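Local atomic coordinates of GH62 arabinofuranosidase (Podospora anserina, PDB entry 4N4B), a protein that probably removes terminal alpha-L-arabinofuranoside residues from xylan as a secreted glycoside hydrolase of family 62 with a five-bladed beta-propeller fold. Residues 34-47 with 81-94. Numbering follows the deposited sequence.
Sequences LVGPKNDGRGIAGI and WADAPNATFYYLDQ
R42 is extended from CG to NE, and a turn at chi4 (-106°) lays its guanidinium flat over one face of the Y91 ring. The two planes are 15° apart and their centres 3.8 Å apart, a cation-pi stack. R42 CD adds a CH-pi contact over the same ring. Beyond the ring the guanidinium grips D93 end-on in a salt bridge. R42 NH1 binds D93 OD2 at 2.9 Å, and R42 NH2 binds D93 OD1 at 3.0 Å. Both oxygens lie near the guanidinium plane, which limits its rotation.

The hydroxyl of Y91 is held as well. Y91 OH donates to the syn lone pair of D40 OD2 at 2.6 Å. A water donates to the same hydroxyl and accepts from K38 N. D40 OD1 accepts a hydrogen bond from the backbone N of R42, forming an Asx turn. I44 CD1 touches Y91 CE1. A leucine in place of Y91 would probably leave D40 without its hydroxyl donor and the R42 guanidinium without its flat support.

K38 bends at chi2 (-65°), and its CE makes a CH-pi contact over the centre of the F89 ring, 3.8 Å from the centroid. K38 NZ makes a cation-pi contact over that face. It also donates a hydrogen bond to A87 O at 3.0 Å, from above the carbonyl plane and not on a lone pair. V35 CG1 meets the edge of F89, and I47 CD1 packs against F89 CE2.

The contact lies at the outer side of one propeller blade. The loop leading into strand 46-55 packs on the segment holding the blade's last strand, 90-91. F89 reaches F76 and V74 of strand 70-78, while L34 and V35 form a classic bulge against L327 of strand 326-332.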
loop_
_atom_site.group_PDB
_atom_site.type_symbol
_atom_site.label_atom_id
_atom_site.label_comp_id
_atom_site.label_asym_id
_atom_site.label_seq_id
_atom_site.Cartn_x
_atom_site.Cartn_y
_atom_site.Cartn_z
ATOM N N LEU A 34 -12.998 -3.756 -10.776
ATOM C CA LEU A 34 -13.910 -4.545 -9.944
ATOM C C LEU A 34 -14.525 -3.718 -8.872
ATOM O O LEU A 34 -15.726 -3.920 -8.571
ATOM C CB LEU A 34 -13.186 -5.770 -9.369
ATOM C CG LEU A 34 -12.762 -6.789 -10.382
ATOM C CD1 LEU A 34 -11.948 -7.893 -9.729
ATOM C CD2 LEU A 34 -13.903 -7.353 -11.146
ATOM N N VAL A 35 -13.820 -2.824 -8.205
ATOM C CA VAL A 35 -14.322 -2.135 -7.032
ATOM C C VAL A 35 -14.355 -0.655 -7.260
ATOM O O VAL A 35 -13.339 -0.043 -7.650
ATOM C CB VAL A 35 -13.497 -2.395 -5.752
ATOM C CG1 VAL A 35 -14.055 -1.683 -4.560
ATOM C CG2 VAL A 35 -13.379 -3.895 -5.479
ATOM N N GLY A 36 -15.456 -0.018 -7.101
ATOM C CA GLY A 36 -15.670 1.408 -7.184
ATOM C C GLY A 36 -16.614 1.899 -6.123
ATOM O O GLY A 36 -17.187 1.158 -5.319
ATOM N N PRO A 37 -16.879 3.215 -6.082
ATOM C CA PRO A 37 -17.785 3.858 -5.118
ATOM C C PRO A 37 -19.196 3.318 -5.312
ATOM O O PRO A 37 -19.637 2.936 -6.410
ATOM C CB PRO A 37 -17.682 5.382 -5.428
ATOM C CG PRO A 37 -16.443 5.527 -6.261
ATOM C CD PRO A 37 -16.201 4.196 -6.937
ATOM N N LYS A 38 -19.877 3.276 -4.197
ATOM C CA LYS A 38 -21.313 2.903 -4.113
ATOM C C LYS A 38 -22.089 4.156 -4.335
ATOM O O LYS A 38 -21.754 5.246 -3.908
ATOM C CB LYS A 38 -21.666 2.274 -2.770
ATOM C CG LYS A 38 -20.799 1.070 -2.387
ATOM C CD LYS A 38 -20.985 -0.079 -3.326
ATOM C CE LYS A 38 -20.316 -1.272 -2.590
ATOM N NZ LYS A 38 -20.430 -2.437 -3.430
ATOM N N ASN A 39 -23.323 3.933 -4.863
ATOM C CA ASN A 39 -24.300 5.059 -4.935
ATOM C C ASN A 39 -25.093 5.168 -3.649
ATOM O O ASN A 39 -26.320 4.755 -3.549
ATOM C CB ASN A 39 -25.268 4.745 -6.091
ATOM C CG ASN A 39 -26.135 5.937 -6.417
ATOM O OD1 ASN A 39 -25.817 7.074 -6.053
ATOM N ND2 ASN A 39 -27.234 5.685 -7.110
ATOM N N ASP A 40 -24.415 5.642 -2.617
ATOM C CA ASP A 40 -24.923 5.599 -1.261
ATOM C C ASP A 40 -25.043 6.953 -0.597
ATOM O O ASP A 40 -25.274 7.049 0.548
ATOM C CB ASP A 40 -24.113 4.639 -0.367
ATOM C CG ASP A 40 -22.643 5.067 -0.194
ATOM O OD1 ASP A 40 -22.297 6.160 -0.573
ATOM O OD2 ASP A 40 -21.940 4.244 0.339
ATOM N N GLY A 41 -24.891 8.003 -1.365
ATOM C CA GLY A 41 -25.033 9.320 -0.819
ATOM C C GLY A 41 -23.810 9.950 -0.276
ATOM O O GLY A 41 -23.789 11.122 0.011
ATOM N N ARG A 42 -22.687 9.202 -0.134
ATOM C CA ARG A 42 -21.524 9.792 0.437
ATOM C C ARG A 42 -20.673 10.661 -0.486
ATOM O O ARG A 42 -19.797 11.397 -0.049
ATOM C CB ARG A 42 -20.544 8.686 1.004
ATOM C CG ARG A 42 -21.053 8.207 2.400
ATOM C CD ARG A 42 -20.129 7.119 2.915
ATOM N NE ARG A 42 -20.500 6.654 4.299
ATOM C CZ ARG A 42 -19.819 6.965 5.371
ATOM N NH1 ARG A 42 -18.703 7.644 5.213
ATOM N NH2 ARG A 42 -20.109 6.481 6.552
ATOM N N GLY A 43 -20.935 10.464 -1.772
ATOM C CA GLY A 43 -20.240 11.310 -2.768
ATOM C C GLY A 43 -18.796 10.924 -3.073
ATOM O O GLY A 43 -17.989 11.749 -3.566
ATOM N N ILE A 44 -18.407 9.676 -2.741
ATOM C CA ILE A 44 -17.011 9.270 -2.931
ATOM C C ILE A 44 -16.755 9.189 -4.443
ATOM O O ILE A 44 -17.523 8.646 -5.195
ATOM C CB ILE A 44 -16.787 7.949 -2.182
ATOM C CG1 ILE A 44 -16.853 8.183 -0.657
ATOM C CG2 ILE A 44 -15.477 7.340 -2.595
ATOM C CD1 ILE A 44 -17.136 6.994 0.180
ATOM N N ALA A 45 -15.584 9.680 -4.843
ATOM C CA ALA A 45 -15.140 9.686 -6.259
ATOM C C ALA A 45 -14.306 8.465 -6.600
ATOM O O ALA A 45 -14.349 7.945 -7.708
ATOM C CB ALA A 45 -14.412 10.958 -6.552
ATOM N N GLY A 46 -13.394 8.107 -5.661
ATOM C CA GLY A 46 -12.444 7.055 -5.886
ATOM C C GLY A 46 -12.336 6.095 -4.697
ATOM O O GLY A 46 -12.436 6.505 -3.569
ATOM N N ILE A 47 -12.074 4.830 -5.035
ATOM C CA ILE A 47 -11.654 3.825 -4.017
ATOM C C ILE A 47 -10.263 3.479 -4.355
ATOM O O ILE A 47 -9.886 3.217 -5.504
ATOM C CB ILE A 47 -12.578 2.606 -4.023
ATOM C CG1 ILE A 47 -14.073 3.030 -3.807
ATOM C CG2 ILE A 47 -12.181 1.592 -2.974
ATOM C CD1 ILE A 47 -14.376 3.621 -2.498
ATOM N N TRP A 81 -12.883 -13.356 -6.328
ATOM C CA TRP A 81 -12.784 -11.961 -6.910
ATOM C C TRP A 81 -14.005 -11.465 -7.616
ATOM O O TRP A 81 -14.352 -10.288 -7.587
ATOM C CB TRP A 81 -11.608 -11.886 -7.878
ATOM C CG TRP A 81 -10.283 -12.049 -7.319
ATOM C CD1 TRP A 81 -9.919 -12.296 -5.974
ATOM C CD2 TRP A 81 -9.052 -12.017 -8.041
ATOM N NE1 TRP A 81 -8.575 -12.343 -5.876
ATOM C CE2 TRP A 81 -7.997 -12.220 -7.110
ATOM C CE3 TRP A 81 -8.720 -11.890 -9.418
ATOM C CZ2 TRP A 81 -6.682 -12.210 -7.504
ATOM C CZ3 TRP A 81 -7.398 -11.907 -9.780
ATOM C CH2 TRP A 81 -6.409 -12.045 -8.814
ATOM N N ALA A 82 -14.750 -12.393 -8.226
ATOM C CA ALA A 82 -16.039 -11.959 -8.828
ATOM C C ALA A 82 -17.054 -11.438 -7.880
ATOM O O ALA A 82 -17.996 -10.785 -8.334
ATOM C CB ALA A 82 -16.682 -13.214 -9.538
ATOM N N ASP A 83 -16.924 -11.711 -6.591
ATOM C CA ASP A 83 -17.817 -11.200 -5.640
ATOM C C ASP A 83 -17.339 -9.792 -5.123
ATOM O O ASP A 83 -18.031 -9.154 -4.402
ATOM C CB ASP A 83 -17.889 -12.135 -4.408
ATOM C CG ASP A 83 -18.636 -13.447 -4.677
ATOM O OD1 ASP A 83 -19.202 -13.573 -5.750
ATOM O OD2 ASP A 83 -18.610 -14.300 -3.747
ATOM N N ALA A 84 -16.154 -9.340 -5.528
ATOM C CA ALA A 84 -15.685 -8.016 -5.016
ATOM C C ALA A 84 -16.600 -6.874 -5.388
ATOM O O ALA A 84 -16.860 -6.001 -4.601
ATOM C CB ALA A 84 -14.268 -7.738 -5.461
ATOM N N PRO A 85 -17.193 -6.848 -6.646
ATOM C CA PRO A 85 -17.976 -5.685 -7.014
ATOM C C PRO A 85 -19.201 -5.499 -6.136
ATOM O O PRO A 85 -19.604 -4.339 -5.928
ATOM C CB PRO A 85 -18.418 -5.983 -8.502
ATOM C CG PRO A 85 -17.347 -6.806 -8.981
ATOM C CD PRO A 85 -16.860 -7.691 -7.796
ATOM N N ASN A 86 -19.754 -6.589 -5.589
ATOM C CA ASN A 86 -20.952 -6.450 -4.791
ATOM C C ASN A 86 -20.683 -6.511 -3.289
ATOM O O ASN A 86 -21.620 -6.523 -2.506
ATOM C CB ASN A 86 -21.934 -7.549 -5.154
ATOM C CG ASN A 86 -22.626 -7.280 -6.504
ATOM O OD1 ASN A 86 -22.529 -6.158 -7.072
ATOM N ND2 ASN A 86 -23.313 -8.288 -7.031
ATOM N N ALA A 87 -19.409 -6.589 -2.903
ATOM C CA ALA A 87 -19.122 -6.594 -1.508
ATOM C C ALA A 87 -19.574 -5.356 -0.814
ATOM O O ALA A 87 -19.396 -4.211 -1.291
ATOM C CB ALA A 87 -17.645 -6.785 -1.284
ATOM N N THR A 88 -20.204 -5.442 0.370
ATOM C CA THR A 88 -20.676 -4.364 1.186
ATOM C C THR A 88 -19.484 -3.516 1.711
ATOM O O THR A 88 -18.514 -4.039 2.198
ATOM C CB THR A 88 -21.485 -4.902 2.377
ATOM O OG1 THR A 88 -22.638 -5.566 1.730
ATOM C CG2 THR A 88 -21.941 -3.831 3.334
ATOM N N PHE A 89 -19.667 -2.224 1.653
ATOM C CA PHE A 89 -18.664 -1.322 2.210
ATOM C C PHE A 89 -18.988 -1.025 3.686
ATOM O O PHE A 89 -20.085 -0.666 4.006
ATOM C CB PHE A 89 -18.679 0.004 1.445
ATOM C CG PHE A 89 -17.858 0.010 0.187
ATOM C CD1 PHE A 89 -17.237 -1.097 -0.280
ATOM C CD2 PHE A 89 -17.751 1.154 -0.511
ATOM C CE1 PHE A 89 -16.516 -1.047 -1.431
ATOM C CE2 PHE A 89 -17.036 1.224 -1.665
ATOM C CZ PHE A 89 -16.417 0.117 -2.129
ATOM N N TYR A 90 -18.007 -1.213 4.545
ATOM C CA TYR A 90 -18.108 -0.855 5.944
ATOM C C TYR A 90 -17.166 0.300 6.209
ATOM O O TYR A 90 -16.041 0.151 6.213
ATOM C CB TYR A 90 -17.812 -2.037 6.881
ATOM C CG TYR A 90 -18.735 -3.222 6.647
ATOM C CD1 TYR A 90 -19.939 -3.263 7.235
ATOM C CD2 TYR A 90 -18.402 -4.227 5.816
ATOM C CE1 TYR A 90 -20.811 -4.316 7.020
ATOM C CE2 TYR A 90 -19.265 -5.294 5.595
ATOM C CZ TYR A 90 -20.463 -5.311 6.223
ATOM O OH TYR A 90 -21.292 -6.390 5.931
ATOM N N TYR A 91 -17.745 1.459 6.380
ATOM C CA TYR A 91 -16.983 2.673 6.529
ATOM C C TYR A 91 -16.418 2.799 7.951
ATOM O O TYR A 91 -17.109 2.697 8.909
ATOM C CB TYR A 91 -17.892 3.865 6.184
ATOM C CG TYR A 91 -18.301 3.887 4.699
ATOM C CD1 TYR A 91 -17.422 4.273 3.740
ATOM C CD2 TYR A 91 -19.565 3.508 4.305
ATOM C CE1 TYR A 91 -17.759 4.262 2.423
ATOM C CE2 TYR A 91 -19.907 3.520 2.963
ATOM C CZ TYR A 91 -19.007 3.917 2.033
ATOM O OH TYR A 91 -19.366 3.948 0.714
ATOM N N LEU A 92 -15.129 3.012 8.030
ATOM C CA LEU A 92 -14.462 3.004 9.322
ATOM C C LEU A 92 -14.696 4.259 10.143
ATOM O O LEU A 92 -14.395 4.287 11.289
ATOM C CB LEU A 92 -12.966 2.712 9.185
ATOM C CG LEU A 92 -12.573 1.405 8.506
ATOM C CD1 LEU A 92 -11.113 1.110 8.844
ATOM C CD2 LEU A 92 -13.449 0.210 8.970
ATOM N N ASP A 93 -15.316 5.255 9.526
ATOM C CA ASP A 93 -15.735 6.415 10.330
ATOM C C ASP A 93 -16.838 6.077 11.325
ATOM O O ASP A 93 -17.112 6.890 12.198
ATOM C CB ASP A 93 -16.073 7.641 9.490
ATOM C CG ASP A 93 -17.280 7.500 8.616
ATOM O OD1 ASP A 93 -18.011 6.515 8.715
ATOM O OD2 ASP A 93 -17.518 8.415 7.777
ATOM N N GLN A 94 -17.413 4.858 11.235
ATOM C CA GLN A 94 -18.383 4.362 12.207
ATOM C C GLN A 94 -17.707 3.704 13.390
ATOM O O GLN A 94 -18.396 3.469 14.403
ATOM C CB GLN A 94 -19.337 3.369 11.515
ATOM C CG GLN A 94 -20.048 3.976 10.308
ATOM C CD GLN A 94 -20.821 5.226 10.637
ATOM O OE1 GLN A 94 -20.480 6.418 10.296
ATOM N NE2 GLN A 94 -21.853 4.993 11.334
HETATM O O HOH W 1 -18.657 4.596 -1.936
#